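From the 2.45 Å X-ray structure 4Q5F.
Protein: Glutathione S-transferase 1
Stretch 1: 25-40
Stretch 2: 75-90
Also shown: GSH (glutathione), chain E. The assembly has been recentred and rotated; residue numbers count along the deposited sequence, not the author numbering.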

# COMPACT_ATOMS: atom_id res chain seq x y z
N GLY B 25 -2.21 1.89 16.92
CA GLY B 25 -1.47 1.33 15.80
C GLY B 25 -2.20 1.32 14.47
O GLY B 25 -2.81 2.31 14.08
N LEU B 26 -2.14 0.19 13.78
CA LEU B 26 -2.79 0.04 12.48
C LEU B 26 -4.30 -0.15 12.63
O LEU B 26 -5.07 0.20 11.74
N GLY B 27 -4.72 -0.70 13.77
CA GLY B 27 -6.12 -0.98 14.00
C GLY B 27 -6.96 0.28 14.15
O GLY B 27 -8.12 0.31 13.76
N GLU B 28 -6.35 1.32 14.72
CA GLU B 28 -7.06 2.56 15.03
C GLU B 28 -7.69 3.19 13.79
O GLU B 28 -8.73 3.85 13.88
N GLY B 29 -7.04 3.01 12.65
CA GLY B 29 -7.55 3.54 11.40
C GLY B 29 -8.97 3.08 11.14
O GLY B 29 -9.85 3.90 10.86
N ALA B 30 -9.19 1.78 11.25
CA ALA B 30 -10.52 1.20 11.06
C ALA B 30 -11.51 1.75 12.09
O ALA B 30 -12.63 2.12 11.75
N ARG B 31 -11.09 1.78 13.36
CA ARG B 31 -11.93 2.28 14.44
C ARG B 31 -12.41 3.69 14.14
O ARG B 31 -13.60 4.00 14.26
N LEU B 32 -11.48 4.55 13.74
CA LEU B 32 -11.78 5.94 13.40
C LEU B 32 -12.81 6.02 12.28
O LEU B 32 -13.69 6.88 12.29
N ILE B 33 -12.69 5.12 11.31
CA ILE B 33 -13.59 5.12 10.16
C ILE B 33 -15.00 4.69 10.58
O ILE B 33 -15.99 5.22 10.07
N PHE B 34 -15.10 3.73 11.50
CA PHE B 34 -16.39 3.32 12.03
C PHE B 34 -17.06 4.49 12.77
O PHE B 34 -18.21 4.82 12.51
N HIS B 35 -16.31 5.09 13.68
CA HIS B 35 -16.87 6.13 14.55
C HIS B 35 -17.30 7.36 13.77
O HIS B 35 -18.30 7.99 14.11
N GLN B 36 -16.55 7.71 12.73
CA GLN B 36 -16.93 8.83 11.88
C GLN B 36 -18.29 8.56 11.25
O GLN B 36 -19.18 9.40 11.28
N ALA B 37 -18.43 7.36 10.69
CA ALA B 37 -19.65 6.97 10.00
C ALA B 37 -20.79 6.65 10.97
O ALA B 37 -21.94 6.54 10.56
N GLY B 38 -20.46 6.51 12.25
CA GLY B 38 -21.45 6.18 13.25
C GLY B 38 -21.96 4.76 13.09
O GLY B 38 -23.11 4.47 13.43
N VAL B 39 -21.12 3.89 12.55
CA VAL B 39 -21.47 2.49 12.34
C VAL B 39 -20.93 1.65 13.50
O VAL B 39 -19.75 1.71 13.82
N LYS B 40 -21.81 0.86 14.10
CA LYS B 40 -21.45 0.04 15.25
C LYS B 40 -20.69 -1.21 14.80
O LYS B 40 -20.94 -1.74 13.72
N GLN B 75 -4.95 -7.13 6.11
CA GLN B 75 -4.26 -5.95 5.58
C GLN B 75 -5.03 -4.64 5.82
O GLN B 75 -6.09 -4.40 5.24
N SER B 76 -4.46 -3.81 6.69
CA SER B 76 -5.08 -2.58 7.17
C SER B 76 -5.59 -1.64 6.07
O SER B 76 -6.73 -1.18 6.12
N ALA B 77 -4.75 -1.36 5.08
CA ALA B 77 -5.12 -0.42 4.02
C ALA B 77 -6.33 -0.93 3.23
O ALA B 77 -7.20 -0.15 2.85
N ALA B 78 -6.37 -2.24 2.99
CA ALA B 78 -7.51 -2.84 2.33
C ALA B 78 -8.75 -2.69 3.20
O ALA B 78 -9.86 -2.51 2.70
N ILE B 79 -8.55 -2.77 4.52
CA ILE B 79 -9.64 -2.61 5.47
C ILE B 79 -10.15 -1.17 5.47
O ILE B 79 -11.36 -0.94 5.45
N TYR B 80 -9.23 -0.21 5.50
CA TYR B 80 -9.59 1.20 5.47
C TYR B 80 -10.44 1.50 4.24
O TYR B 80 -11.50 2.12 4.34
N ARG B 81 -9.97 1.05 3.08
CA ARG B 81 -10.61 1.35 1.81
C ARG B 81 -11.98 0.69 1.73
O ARG B 81 -12.94 1.29 1.23
N TYR B 82 -12.08 -0.55 2.20
CA TYR B 82 -13.34 -1.27 2.17
C TYR B 82 -14.38 -0.55 3.02
O TYR B 82 -15.51 -0.32 2.57
N LEU B 83 -14.00 -0.19 4.24
CA LEU B 83 -14.88 0.57 5.12
C LEU B 83 -15.22 1.92 4.52
O LEU B 83 -16.37 2.37 4.57
N GLY B 84 -14.21 2.59 3.97
CA GLY B 84 -14.39 3.91 3.40
C GLY B 84 -15.43 3.93 2.30
O GLY B 84 -16.29 4.81 2.27
N ARG B 85 -15.34 2.96 1.40
CA ARG B 85 -16.27 2.88 0.28
C ARG B 85 -17.67 2.50 0.74
O ARG B 85 -18.66 3.01 0.23
N GLN B 86 -17.74 1.60 1.72
CA GLN B 86 -19.02 1.19 2.29
C GLN B 86 -19.75 2.37 2.92
O GLN B 86 -20.98 2.43 2.90
N PHE B 87 -18.99 3.31 3.49
CA PHE B 87 -19.57 4.40 4.28
C PHE B 87 -19.55 5.74 3.56
O PHE B 87 -19.81 6.78 4.16
N GLY B 88 -19.23 5.73 2.27
CA GLY B 88 -19.19 6.96 1.49
C GLY B 88 -18.14 7.94 1.97
O GLY B 88 -18.35 9.15 1.94
N LEU B 89 -17.00 7.41 2.43
CA LEU B 89 -15.88 8.23 2.88
C LEU B 89 -14.65 7.95 2.03
O LEU B 89 -13.52 7.98 2.51
N ALA B 90 -14.88 7.68 0.74
CA ALA B 90 -13.82 7.24 -0.16
C ALA B 90 -13.60 8.20 -1.32
O ALA B 90 -12.61 8.08 -2.04

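Two helices that run nearly parallel can pack closely where small residues let the backbones approach, and glutathione S-transferase 1 offers a compact example. Helices 27-37 and 76-86 lie 6° apart in direction, their axes 9.2 Å apart at closest approach, and the CA atoms of Ala 30 and Tyr 80 come within 5.7 Å. Gly 29 makes room here: its CA sits 3.6 Å from Tyr 80 CE1, and a CB would collide with that same ring atom.

Apolar packing dominates. Ile 33 (m, t) points toward the partner helix, with CD1 3.8 Å from Tyr 80 CB and CG2 3.7 Å from Leu 83 CB. Ala 30 CB lies 3.9 Å from CD2 of Leu 83 (m, p) and 4.0 Å from CG2 of Ile 79 (m, t). Beyond the second helix, Leu 89 (m, t) reaches back, its CD1 3.8 Å from Gln 36 CG.

Aromatic rings close the C-terminal end. Leu 83 CD2 covers one face of the Phe 34 ring, 4.0 Å from its centroid, while Val 39 (t) lays CG2 over a face of the Phe 87 ring at 3.8 Å from the centroid. Phe 87, m at chi1, also receives Ala 37 CB at 3.4 Å from its CD2. The rings of Phe 34 and Phe 87 meet obliquely, planes at 52°.

Polar contact between the stretches is confined to one hydrogen bond. Tyr 80, m at chi1, starts sideways, but its end reaches across so that OH donates to Leu 26 O at 2.6 Å, satisfying a carbonyl near the start of the first helix.

Glutathione occupies this same N-terminal end. Ser 76 (p) donates from OG to GSH O12 (2.6 Å) and from N to GSH O11 (2.8 Å); GSH N1 donates to Gln 75 OE1 (2.8 Å), and Leu 26 CD1 approaches GSH CG1 at 3.5 Å.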

# COMPACT_ATOMS: atom_id res chain seq x y z
CB LEU B 26 -2.22 -1.17 11.73
CG LEU B 26 -0.74 -1.10 11.32
CD1 LEU B 26 -0.31 -2.43 10.73
CD2 LEU B 26 -0.51 0.03 10.33
CB GLU B 28 -6.10 3.56 15.68
CG GLU B 28 -6.78 4.79 16.26
CD GLU B 28 -7.74 4.45 17.39
OE1 GLU B 28 -7.56 3.40 18.03
OE2 GLU B 28 -8.68 5.25 17.63
CB ALA B 30 -10.45 -0.31 11.15
CB ARG B 31 -11.16 2.29 15.76
CG ARG B 31 -10.74 0.91 16.25
CD ARG B 31 -9.89 1.02 17.51
NE ARG B 31 -9.41 -0.28 17.96
CZ ARG B 31 -8.15 -0.57 18.28
NH1 ARG B 31 -7.19 0.35 18.21
NH2 ARG B 31 -7.85 -1.79 18.69
CB LEU B 32 -10.51 6.67 12.99
CG LEU B 32 -9.55 7.02 14.12
CD1 LEU B 32 -8.16 7.31 13.58
CD2 LEU B 32 -10.08 8.21 14.90
CB ILE B 33 -13.05 4.22 9.03
CG1 ILE B 33 -11.73 4.78 8.50
CG2 ILE B 33 -14.05 4.13 7.88
CD1 ILE B 33 -10.92 3.81 7.68
CB PHE B 34 -16.25 2.16 13.01
CG PHE B 34 -16.05 0.83 12.35
CD1 PHE B 34 -17.00 0.31 11.48
CD2 PHE B 34 -14.92 0.07 12.62
CE1 PHE B 34 -16.81 -0.92 10.88
CE2 PHE B 34 -14.73 -1.16 12.02
CZ PHE B 34 -15.68 -1.66 11.15
CB HIS B 35 -15.88 6.49 15.65
CG HIS B 35 -15.88 5.52 16.79
ND1 HIS B 35 -14.92 4.54 16.94
CD2 HIS B 35 -16.73 5.37 17.83
CE1 HIS B 35 -15.18 3.83 18.02
NE2 HIS B 35 -16.28 4.31 18.58
CB GLN B 36 -15.89 9.06 10.78
CG GLN B 36 -16.29 10.11 9.74
CD GLN B 36 -16.61 11.45 10.36
OE1 GLN B 36 -16.23 11.73 11.50
NE2 GLN B 36 -17.30 12.30 9.61
CB ALA B 37 -19.36 5.77 9.11
CB VAL B 39 -20.91 1.97 11.00
CG1 VAL B 39 -21.20 0.47 10.82
CG2 VAL B 39 -21.47 2.80 9.84
CB LYS B 40 -22.70 -0.37 16.04
CG LYS B 40 -22.40 -0.89 17.44
CD LYS B 40 -23.67 -1.34 18.15
CE LYS B 40 -23.91 -2.83 18.00
NZ LYS B 40 -23.98 -3.27 16.58
CB GLN B 75 -3.91 -6.13 4.10
CG GLN B 75 -2.84 -7.18 3.86
CD GLN B 75 -1.44 -6.70 4.22
OE1 GLN B 75 -1.25 -5.52 4.54
NE2 GLN B 75 -0.47 -7.59 4.16
CB SER B 76 -4.09 -1.82 8.05
OG SER B 76 -2.92 -1.50 7.34
CB ALA B 77 -3.94 -0.16 3.10
CB ALA B 78 -7.24 -4.31 2.03
CB ILE B 79 -9.22 -3.03 6.90
CG1 ILE B 79 -8.93 -4.53 6.94
CG2 ILE B 79 -10.30 -2.68 7.92
CD1 ILE B 79 -8.24 -5.00 8.21
CB TYR B 80 -8.34 2.09 5.41
CG TYR B 80 -7.34 1.90 6.52
CD1 TYR B 80 -7.71 1.38 7.76
CD2 TYR B 80 -6.01 2.26 6.34
CE1 TYR B 80 -6.78 1.22 8.77
CE2 TYR B 80 -5.08 2.09 7.35
CZ TYR B 80 -5.47 1.58 8.56
OH TYR B 80 -4.54 1.42 9.56
CB ARG B 81 -9.73 0.87 0.65
CG ARG B 81 -10.26 1.26 -0.72
CD ARG B 81 -9.27 0.94 -1.83
NE ARG B 81 -7.94 1.48 -1.55
CZ ARG B 81 -6.90 0.78 -1.08
NH1 ARG B 81 -7.01 -0.52 -0.83
NH2 ARG B 81 -5.75 1.39 -0.86
CB TYR B 82 -13.15 -2.70 2.68
CG TYR B 82 -14.45 -3.47 2.76
CD1 TYR B 82 -15.02 -4.04 1.63
CD2 TYR B 82 -15.12 -3.63 3.97
CE1 TYR B 82 -16.21 -4.74 1.69
CE2 TYR B 82 -16.31 -4.32 4.05
CZ TYR B 82 -16.85 -4.88 2.91
OH TYR B 82 -18.03 -5.57 2.97
CB LEU B 83 -14.22 0.75 6.49
CG LEU B 83 -14.44 -0.36 7.52
CD1 LEU B 83 -14.37 -1.73 6.88
CD2 LEU B 83 -13.42 -0.24 8.64
CB ARG B 85 -15.75 1.87 -0.75
CG ARG B 85 -14.59 2.40 -1.56
CD ARG B 85 -13.75 1.30 -2.19
NE ARG B 85 -14.43 0.65 -3.31
CZ ARG B 85 -13.82 0.14 -4.37
NH1 ARG B 85 -12.49 0.20 -4.48
NH2 ARG B 85 -14.53 -0.44 -5.33
CB GLN B 86 -18.81 0.10 3.34
CG GLN B 86 -18.51 -1.28 2.76
CD GLN B 86 -19.67 -1.83 1.94
OE1 GLN B 86 -20.83 -1.70 2.32
NE2 GLN B 86 -19.34 -2.46 0.82
CB PHE B 87 -18.84 4.54 5.62
CG PHE B 87 -18.80 3.27 6.44
CD1 PHE B 87 -19.67 2.22 6.17
CD2 PHE B 87 -17.91 3.15 7.49
CE1 PHE B 87 -19.64 1.07 6.94
CE2 PHE B 87 -17.87 1.99 8.25
CZ PHE B 87 -18.74 0.95 7.97
CB LEU B 89 -15.56 7.93 4.35
CG LEU B 89 -16.61 8.36 5.38
CD1 LEU B 89 -16.31 7.73 6.73
CD2 LEU B 89 -16.65 9.87 5.49
CB ALA B 90 -14.12 5.84 -0.67
N1 GSH E . 0.90 -4.90 6.17
CA1 GSH E . 0.14 -5.25 7.31
C1 GSH E . -1.06 -4.34 7.41
O11 GSH E . -2.13 -4.74 7.95
O12 GSH E . -1.01 -3.17 6.95
CB1 GSH E . 0.99 -5.11 8.56
CG1 GSH E . 0.26 -5.70 9.77
CD1 GSH E . 1.19 -5.85 10.98
OE1 GSH E . 2.38 -5.67 10.84
N2 GSH E . 0.64 -6.21 12.26
CA2 GSH E . 1.46 -6.37 13.42
C2 GSH E . 1.28 -7.78 13.96
O2 GSH E . 0.29 -8.43 13.67
CB2 GSH E . 1.04 -5.41 14.50
SG2 GSH E . 1.18 -3.75 13.91
N3 GSH E . 2.29 -8.35 14.84
CA3 GSH E . 2.14 -9.68 15.36
C3 GSH E . 2.87 -10.68 14.46
O31 GSH E . 3.28 -10.32 13.33
O32 GSH E . 3.04 -11.86 14.86